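PDB 3ACD: hypoxanthine-guanine phosphoribosyltransferase from Thermus thermophilus, which probably catalyses the magnesium-dependent transfer of a phosphoribosyl group from 5-phospho-alpha-D-ribose 1-diphosphate to hypoxanthine or guanine, forming IMP or GMP in purine salvage. Local coordinates for residues E102-T107 with L132-R137. Sequence-based numbering, arbitrary orientation.
With IMP (inosinic acid), chain B.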
loop_
_atom_site.group_PDB
_atom_site.type_symbol
_atom_site.label_atom_id
_atom_site.label_comp_id
_atom_site.label_asym_id
_atom_site.label_seq_id
_atom_site.Cartn_x
_atom_site.Cartn_y
_atom_site.Cartn_z
ATOM N N GLU A 102 2.723 8.969 6.988
ATOM C CA GLU A 102 4.131 8.595 7.082
ATOM C C GLU A 102 4.353 7.319 7.874
ATOM O O GLU A 102 3.506 6.922 8.665
ATOM C CB GLU A 102 4.910 9.731 7.752
ATOM C CG GLU A 102 5.409 10.787 6.796
ATOM C CD GLU A 102 6.680 10.363 6.101
ATOM O OE1 GLU A 102 6.894 9.144 5.944
ATOM O OE2 GLU A 102 7.462 11.251 5.705
ATOM N N ASP A 103 5.502 6.681 7.665
ATOM C CA ASP A 103 5.813 5.461 8.397
ATOM C C ASP A 103 6.395 5.798 9.763
ATOM O O ASP A 103 5.839 5.415 10.795
ATOM C CB ASP A 103 6.779 4.556 7.606
ATOM C CG ASP A 103 8.050 5.273 7.136
ATOM O OD1 ASP A 103 8.181 6.506 7.300
ATOM O OD2 ASP A 103 8.934 4.579 6.582
ATOM N N ILE A 104 7.497 6.537 9.772
ATOM C CA ILE A 104 8.143 6.907 11.024
ATOM C C ILE A 104 8.861 8.246 10.907
ATOM O O ILE A 104 9.526 8.519 9.910
ATOM C CB ILE A 104 9.149 5.813 11.461
ATOM C CG1 ILE A 104 9.851 6.212 12.762
ATOM C CG2 ILE A 104 10.176 5.585 10.365
ATOM C CD1 ILE A 104 10.678 5.078 13.353
ATOM N N VAL A 105 8.693 9.088 11.921
ATOM C CA VAL A 105 9.344 10.391 11.944
ATOM C C VAL A 105 10.583 10.233 12.818
ATOM O O VAL A 105 10.488 9.908 14.006
ATOM C CB VAL A 105 8.408 11.482 12.521
ATOM C CG1 VAL A 105 9.105 12.850 12.486
ATOM C CG2 VAL A 105 7.113 11.531 11.707
ATOM N N ASP A 106 11.746 10.436 12.208
ATOM C CA ASP A 106 13.022 10.299 12.897
ATOM C C ASP A 106 13.547 11.691 13.226
ATOM O O ASP A 106 13.167 12.261 14.248
ATOM C CB ASP A 106 13.997 9.528 12.000
ATOM C CG ASP A 106 15.318 9.218 12.682
ATOM O OD1 ASP A 106 15.405 9.316 13.923
ATOM O OD2 ASP A 106 16.272 8.856 11.964
ATOM N N THR A 107 14.402 12.246 12.369
ATOM C CA THR A 107 14.925 13.591 12.616
ATOM C C THR A 107 13.851 14.624 12.278
ATOM O O THR A 107 13.867 15.742 12.798
ATOM C CB THR A 107 16.178 13.902 11.756
ATOM O OG1 THR A 107 15.809 13.990 10.373
ATOM C CG2 THR A 107 17.234 12.821 11.936
ATOM N N LEU A 132 4.916 5.684 13.674
ATOM C CA LEU A 132 5.903 5.805 14.743
ATOM C C LEU A 132 6.631 7.142 14.771
ATOM O O LEU A 132 6.623 7.894 13.797
ATOM C CB LEU A 132 6.954 4.702 14.598
ATOM C CG LEU A 132 6.481 3.252 14.473
ATOM C CD1 LEU A 132 7.637 2.387 13.983
ATOM C CD2 LEU A 132 5.956 2.758 15.810
ATOM N N SER A 133 7.275 7.420 15.900
ATOM C CA SER A 133 8.048 8.641 16.066
ATOM C C SER A 133 9.129 8.420 17.117
ATOM O O SER A 133 8.862 7.852 18.180
ATOM C CB SER A 133 7.156 9.807 16.494
ATOM O OG SER A 133 7.932 10.987 16.664
ATOM N N LYS A 134 10.346 8.858 16.800
ATOM C CA LYS A 134 11.501 8.748 17.694
ATOM C C LYS A 134 11.915 10.181 18.033
ATOM O O LYS A 134 12.906 10.696 17.509
ATOM C CB LYS A 134 12.648 8.017 16.983
ATOM C CG LYS A 134 12.315 6.576 16.602
ATOM C CD LYS A 134 13.491 5.843 15.964
ATOM C CE LYS A 134 13.845 6.414 14.597
ATOM N NZ LYS A 134 14.896 5.605 13.914
ATOM N N PRO A 135 11.156 10.839 18.921
ATOM C CA PRO A 135 11.410 12.219 19.338
ATOM C C PRO A 135 12.802 12.567 19.861
ATOM O O PRO A 135 13.228 13.715 19.744
ATOM C CB PRO A 135 10.304 12.478 20.366
ATOM C CG PRO A 135 10.054 11.122 20.941
ATOM C CD PRO A 135 10.058 10.250 19.712
ATOM N N SER A 136 13.517 11.599 20.425
ATOM C CA SER A 136 14.853 11.890 20.936
ATOM C C SER A 136 15.810 12.189 19.786
ATOM O O SER A 136 16.910 12.692 19.999
ATOM C CB SER A 136 15.385 10.721 21.779
ATOM O OG SER A 136 15.581 9.546 21.012
ATOM N N ARG A 137 15.370 11.894 18.563
ATOM C CA ARG A 137 16.178 12.118 17.366
ATOM C C ARG A 137 15.759 13.373 16.595
ATOM O O ARG A 137 16.423 13.770 15.638
ATOM C CB ARG A 137 16.063 10.904 16.437
ATOM C CG ARG A 137 16.764 9.654 16.938
ATOM C CD ARG A 137 18.163 9.557 16.350
ATOM N NE ARG A 137 18.106 9.420 14.896
ATOM C CZ ARG A 137 19.165 9.453 14.095
ATOM N NH1 ARG A 137 20.378 9.619 14.604
ATOM N NH2 ARG A 137 19.010 9.326 12.783
HETATM P P IMP B . 13.585 11.588 8.913
HETATM O O1P IMP B . 14.865 11.581 9.653
HETATM O O2P IMP B . 13.662 12.669 7.731
HETATM O O3P IMP B . 12.386 11.962 9.923
HETATM O "O5'" IMP B . 13.342 10.105 8.310
HETATM C "C5'" IMP B . 12.656 9.968 7.067
HETATM C "C4'" IMP B . 12.579 8.503 6.633
HETATM O "O4'" IMP B . 13.679 7.731 7.205
HETATM C "C3'" IMP B . 11.323 7.825 7.226
HETATM O "O3'" IMP B . 10.151 8.119 6.464
HETATM C "C2'" IMP B . 11.719 6.343 7.113
HETATM O "O2'" IMP B . 11.436 5.827 5.809
HETATM C "C1'" IMP B . 13.235 6.368 7.373
HETATM N N9 IMP B . 13.503 5.882 8.748
HETATM C C8 IMP B . 13.841 6.632 9.851
HETATM N N7 IMP B . 13.994 5.857 10.892
HETATM C C5 IMP B . 13.758 4.578 10.528
HETATM C C6 IMP B . 13.771 3.315 11.203
HETATM O O6 IMP B . 14.030 3.244 12.393
HETATM N N1 IMP B . 13.471 2.186 10.480
HETATM C C2 IMP B . 13.173 2.257 9.137
HETATM N N3 IMP B . 13.163 3.411 8.504
HETATM C C4 IMP B . 13.442 4.579 9.146
HETATM O O HOH W 1 17.049 6.011 11.989
#
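Arg137 grips the carboxylate of Asp106 side-on: Arg137 NE reaches Asp106 OD1 at 2.9 Å and NH2 reaches OD2 at 2.9 Å, both on the syn sides. With the two planar groups only 22° apart, the pairing is a nearly coplanar bidentate salt bridge. Asp106 CG lies anti to its backbone N (chi1 -175°), which brings the carboxylate up to the Arg137 guanidinium, while the same residue's N donates to phosphate oxygen O3P of IMP. Lys134 NZ makes a long salt bridge to Asp106 OD1 (3.7 Å), and a water joins the same amine to OD2. Lys134 NZ also donates to O6 of the IMP base (2.9 Å); with N7, the longer base contact, Ala154 O and the water, four acceptors surround it, so at least one hydrogen is probably shared. An alanine in place of Asp106 would probably leave Arg137 NE and NH2 without their mate and deprive Lys134 NZ of its long ionic partner and water bridge. Asp103 binds both ribose hydroxyls, and Thr107 holds O1P through N and OG1. Between the backbones, Leu132 N bonds to Asp103 O, Val105 N to Leu132 O, and Lys134 N to Val105 O, the last nearly straight at 170°; they define parallel pairing of 104-105 with 132-133. On the sheet face of Ile104 and Leu132, Ile104 CG1, anti to the backbone N, packs on Leu132 CB (3.7 Å). The CG2 branch of Ile104 lies instead at C4 of the IMP purine (3.6 Å). The acidic pair Glu102-Asp103 followed by a phosphate-binding loop is the PRPP-binding signature of type I phosphoribosyltransferases, here joined to the purine-binding lysine of the IMP site.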